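Side-chain contacts in putative pyrazinamidase/nicotinamidase (Streptococcus mutans, PDB 3S2S), which probably hydrolyses nicotinamide and pyrazinamide to the corresponding acids, as a zinc-binding member of the isochorismatase family of hydrolases: residues A[71-74]-A[75-79]; A[94-97]-A[98-101]. All blocks are in the same frame, centred on the assembly; numbering follows the deposited sequence.

Contact 1 of 2, residues A[71-74]-A[75-79]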
loop_
_atom_site.group_PDB
_atom_site.type_symbol
_atom_site.label_atom_id
_atom_site.label_comp_id
_atom_site.label_asym_id
_atom_site.label_seq_id
_atom_site.Cartn_x
_atom_site.Cartn_y
_atom_site.Cartn_z
ATOM N N VAL A 71 -1.382 -27.839 14.456
ATOM C CA VAL A 71 -0.280 -27.029 13.959
ATOM C C VAL A 71 -0.313 -25.637 14.575
ATOM O O VAL A 71 0.725 -25.038 14.801
ATOM C CB VAL A 71 -0.203 -26.986 12.411
ATOM C CG1 VAL A 71 -1.311 -26.164 11.839
ATOM C CG2 VAL A 71 1.160 -26.443 11.954
ATOM N N THR A 72 -1.513 -25.131 14.844
ATOM C CA THR A 72 -1.657 -23.833 15.509
ATOM C C THR A 72 -1.131 -23.889 16.949
ATOM O O THR A 72 -0.388 -23.013 17.387
ATOM C CB THR A 72 -3.121 -23.380 15.472
ATOM O OG1 THR A 72 -3.531 -23.326 14.099
ATOM C CG2 THR A 72 -3.299 -22.000 16.107
ATOM N N GLN A 73 -1.493 -24.937 17.680
ATOM C CA GLN A 73 -0.980 -25.086 19.031
ATOM C C GLN A 73 0.547 -25.210 19.005
ATOM O O GLN A 73 1.254 -24.630 19.845
ATOM C CB GLN A 73 -1.605 -26.315 19.695
ATOM C CG GLN A 73 -1.142 -26.546 21.117
ATOM C CD GLN A 73 -1.676 -25.505 22.071
ATOM O OE1 GLN A 73 -2.887 -25.376 22.242
ATOM N NE2 GLN A 73 -0.774 -24.763 22.707
ATOM N N LYS A 74 1.063 -25.956 18.038
ATOM C CA LYS A 74 2.513 -26.135 17.953
ATOM C C LYS A 74 3.230 -24.834 17.655
ATOM O O LYS A 74 4.239 -24.512 18.286
ATOM C CB LYS A 74 2.906 -27.201 16.938
ATOM C CG LYS A 74 4.410 -27.281 16.750
ATOM C CD LYS A 74 4.852 -28.605 16.165
ATOM C CE LYS A 74 6.365 -28.750 16.254
ATOM N NZ LYS A 74 6.822 -30.138 15.959
ATOM N N ALA A 75 2.702 -24.072 16.701
ATOM C CA ALA A 75 3.312 -22.784 16.369
ATOM C C ALA A 75 3.347 -21.922 17.614
ATOM O O ALA A 75 4.363 -21.286 17.911
ATOM C CB ALA A 75 2.529 -22.085 15.271
ATOM N N TYR A 76 2.241 -21.919 18.356
ATOM C CA TYR A 76 2.153 -21.113 19.566
ATOM C C TYR A 76 3.167 -21.582 20.612
ATOM O O TYR A 76 3.843 -20.758 21.235
ATOM C CB TYR A 76 0.748 -21.131 20.150
ATOM C CG TYR A 76 0.643 -20.392 21.461
ATOM C CD1 TYR A 76 0.430 -19.013 21.489
ATOM C CD2 TYR A 76 0.782 -21.062 22.672
ATOM C CE1 TYR A 76 0.335 -18.323 22.690
ATOM C CE2 TYR A 76 0.695 -20.378 23.873
ATOM C CZ TYR A 76 0.472 -19.012 23.870
ATOM O OH TYR A 76 0.379 -18.325 25.055
ATOM N N ASP A 77 3.277 -22.897 20.783
ATOM C CA ASP A 77 4.255 -23.484 21.714
ATOM C C ASP A 77 5.684 -23.128 21.308
ATOM O O ASP A 77 6.566 -22.987 22.161
ATOM C CB ASP A 77 4.115 -25.008 21.782
ATOM C CG ASP A 77 2.836 -25.457 22.467
ATOM O OD1 ASP A 77 2.141 -24.619 23.087
ATOM O OD2 ASP A 77 2.534 -26.675 22.393
ATOM N N ASN A 78 5.911 -22.987 20.004
ATOM C CA ASN A 78 7.234 -22.656 19.495
ATOM C C ASN A 78 7.583 -21.181 19.640
ATOM O O ASN A 78 8.692 -20.775 19.296
ATOM C CB ASN A 78 7.371 -23.069 18.027
ATOM C CG ASN A 78 7.511 -24.565 17.853
ATOM O OD1 ASN A 78 7.590 -25.308 18.827
ATOM N ND2 ASN A 78 7.551 -25.015 16.601
ATOM N N GLY A 79 6.632 -20.383 20.123
ATOM C CA GLY A 79 6.852 -18.955 20.313
ATOM C C GLY A 79 6.356 -18.043 19.195
ATOM O O GLY A 79 6.699 -16.853 19.158
#
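Gln73 reaches along the last turns of helix 65-77 to Asp77, four residues on, just before the chain leaves the helix through a Schellman motif. The amide nitrogen NE2 of Gln73 donates to OD1 of Asp77 over 2.9 Å. This i to i+4 bond is moderately bent, with an N-H...O angle of 149°. The acceptor lies almost in the plane of the glutamine amide, whereas NE2 meets OD1 from above the carboxylate, the two groups being turned 41° against each other. A bend at chi2 (70°) turns the glutamine amide forward, towards the C-terminal end of the helix and Asp77, and the same NE2 stands 4.0 Å from CD2 of Tyr76, obliquely placed against the ring.

The next residue, Lys74, runs out as a nearly straight chain, and its CG lies 3.9 Å from ND2 of Asn78, a loose contact between side chains that slant past each other. Underneath, the i to i+4 backbone bonds continue to the very end, the last of them from Asn78 N to Lys74 O at 2.8 Å.

The inner side of the turn belongs to the fold's core. Thr72 and Ala75 pack on Leu39 and Ile82 of the parallel sheet, Thr72 also meets helix 119-125, and its OG1 is hydrogen-bonded to Ile68 O. Tyr76 is fixed at its hydroxyl by Asp129, while Arg131 forms a cation-pi contact with its ring and a hydrogen bond to its carbonyl. Gly79, the first residue to leave helical angles, has a positive phi, and its N bonds back to Tyr76 O at 3.0 Å.

Contact 2 of 2, residues A[94-97]-A[98-101]; sequences DFHP and ETKL. With ZN (zinc ion), chain E.
His96 O accepts a hydrogen bond from Thr99 N at 3.0 Å, closing a tight turn over residues 96-99 that leads into 98-101, which have helical backbone angles but lack the regular helical bonds. Pro97 O receives two weak bonds from Lys100, one from its backbone N and one from NZ at 3.3 Å; bends at chi3 and chi4 curl the lysine chain back to this carbonyl. The whole segment lies in the long loop between strand 81-87 and helix 119-125, which brings Glu98 to the zinc.

His96 and Glu98 project side by side in the same direction. CB of the glutamate rests 3.3 Å from CE1 of the imidazole, and the ring stands steeply to the carboxylate, their planes 73° apart. Glu98 has CG opposite its own nitrogen (chi1 -162°) and continues extended, which carries the carboxylate to the metal. OE1 binds zinc at 2.1 Å. OE2 of Glu98 accepts a hydrogen bond from the oxygen of water 1, 2.6 Å away, which also binds the zinc.

Asp87, His89 and His105 complete the protein ligands, and two waters bring the ion to six coordinating atoms. The histidine ring of His96 is held through NE2 by Arg138 O and also meets the ring of His89. Tyr179 of a second subunit packs on His96, Pro97 and Glu98, placing this edge of the metal site at a subunit interface. With one carboxylate oxygen on zinc and the other on its water, Glu98 coordinates the ion and probably helps orient water 1; its negative charge probably helps balance that of the metal.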
loop_
_atom_site.group_PDB
_atom_site.type_symbol
_atom_site.label_atom_id
_atom_site.label_comp_id
_atom_site.label_asym_id
_atom_site.label_seq_id
_atom_site.Cartn_x
_atom_site.Cartn_y
_atom_site.Cartn_z
ATOM N N ASP A 94 -24.401 -3.541 -0.934
ATOM C CA ASP A 94 -24.282 -3.423 -2.381
ATOM C C ASP A 94 -23.001 -2.712 -2.816
ATOM O O ASP A 94 -22.685 -2.690 -4.003
ATOM C CB ASP A 94 -25.513 -2.723 -2.962
ATOM C CG ASP A 94 -26.776 -3.559 -2.817
ATOM O OD1 ASP A 94 -26.775 -4.718 -3.290
ATOM O OD2 ASP A 94 -27.761 -3.064 -2.225
ATOM N N PHE A 95 -22.263 -2.143 -1.862
ATOM C CA PHE A 95 -20.995 -1.484 -2.184
ATOM C C PHE A 95 -19.813 -2.445 -2.229
ATOM O O PHE A 95 -18.741 -2.095 -2.726
ATOM C CB PHE A 95 -20.696 -0.334 -1.215
ATOM C CG PHE A 95 -21.461 0.910 -1.526
ATOM C CD1 PHE A 95 -21.220 1.607 -2.700
ATOM C CD2 PHE A 95 -22.428 1.380 -0.655
ATOM C CE1 PHE A 95 -21.929 2.748 -2.993
ATOM C CE2 PHE A 95 -23.137 2.525 -0.949
ATOM C CZ PHE A 95 -22.886 3.207 -2.115
ATOM N N HIS A 96 -20.023 -3.651 -1.723
ATOM C CA HIS A 96 -19.005 -4.699 -1.799
ATOM C C HIS A 96 -19.239 -5.570 -3.037
ATOM O O HIS A 96 -20.299 -6.183 -3.168
ATOM C CB HIS A 96 -19.092 -5.559 -0.548
ATOM C CG HIS A 96 -17.863 -6.378 -0.292
ATOM N ND1 HIS A 96 -17.043 -6.824 -1.309
ATOM C CD2 HIS A 96 -17.312 -6.827 0.862
ATOM C CE1 HIS A 96 -16.036 -7.505 -0.789
ATOM N NE2 HIS A 96 -16.174 -7.519 0.525
ATOM N N PRO A 97 -18.252 -5.634 -3.949
ATOM C CA PRO A 97 -18.378 -6.417 -5.192
ATOM C C PRO A 97 -18.696 -7.874 -4.916
ATOM O O PRO A 97 -19.298 -8.550 -5.741
ATOM C CB PRO A 97 -16.977 -6.314 -5.818
ATOM C CG PRO A 97 -16.404 -5.067 -5.265
ATOM C CD PRO A 97 -16.992 -4.864 -3.903
ATOM N N GLU A 98 -18.292 -8.344 -3.745
ATOM C CA GLU A 98 -18.407 -9.744 -3.410
ATOM C C GLU A 98 -19.869 -10.121 -3.190
ATOM O O GLU A 98 -20.255 -11.283 -3.340
ATOM C CB GLU A 98 -17.577 -10.021 -2.155
ATOM C CG GLU A 98 -17.237 -11.482 -1.928
ATOM C CD GLU A 98 -16.585 -11.698 -0.597
ATOM O OE1 GLU A 98 -17.079 -12.548 0.164
ATOM O OE2 GLU A 98 -15.593 -11.004 -0.297
ATOM N N THR A 99 -20.686 -9.127 -2.851
ATOM C CA THR A 99 -22.085 -9.367 -2.541
ATOM C C THR A 99 -22.834 -9.977 -3.713
ATOM O O THR A 99 -23.776 -10.748 -3.515
ATOM C CB THR A 99 -22.783 -8.079 -2.103
ATOM O OG1 THR A 99 -22.147 -7.590 -0.916
ATOM C CG2 THR A 99 -24.255 -8.354 -1.815
ATOM N N LYS A 100 -22.415 -9.647 -4.931
ATOM C CA LYS A 100 -23.030 -10.186 -6.138
ATOM C C LYS A 100 -22.531 -11.585 -6.486
ATOM O O LYS A 100 -23.131 -12.272 -7.308
ATOM C CB LYS A 100 -22.744 -9.272 -7.333
ATOM C CG LYS A 100 -23.485 -7.949 -7.319
ATOM C CD LYS A 100 -23.128 -7.098 -8.542
ATOM C CE LYS A 100 -21.714 -6.511 -8.454
ATOM N NZ LYS A 100 -20.623 -7.527 -8.583
ATOM N N LEU A 101 -21.428 -11.998 -5.876
ATOM C CA LEU A 101 -20.700 -13.177 -6.338
ATOM C C LEU A 101 -21.000 -14.430 -5.522
ATOM O O LEU A 101 -20.900 -15.551 -6.033
ATOM C CB LEU A 101 -19.190 -12.905 -6.315
ATOM C CG LEU A 101 -18.632 -11.842 -7.260
ATOM C CD1 LEU A 101 -17.119 -11.710 -7.053
ATOM C CD2 LEU A 101 -18.935 -12.227 -8.689
HETATM ZN ZN ZN E . -16.250 -13.282 1.931
HETATM O O HOH W 1 -14.307 -12.162 1.697
HETATM O O HOH W 2 -15.213 -14.869 0.932
#

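Contact 1 and contact 2 lie on opposite sides of the chain's centre, about 36 Å apart between centres, and share no secondary-structure element. Residues 71-79 finish a regular helix that lies on the sheet: one side is buried against hydrophobic side chains, while the other carries polar groups that interact at the surface. Residues 94-101 belong to a long loop between strand 81-87 and helix 119-125, farther from the centre, and draw on neighbouring subunits, none of which touches contact 1. Each holds a carboxylate, but that of contact 1 pairs with a glutamine amide away from any annotated site, whereas that of contact 2 is committed to zinc.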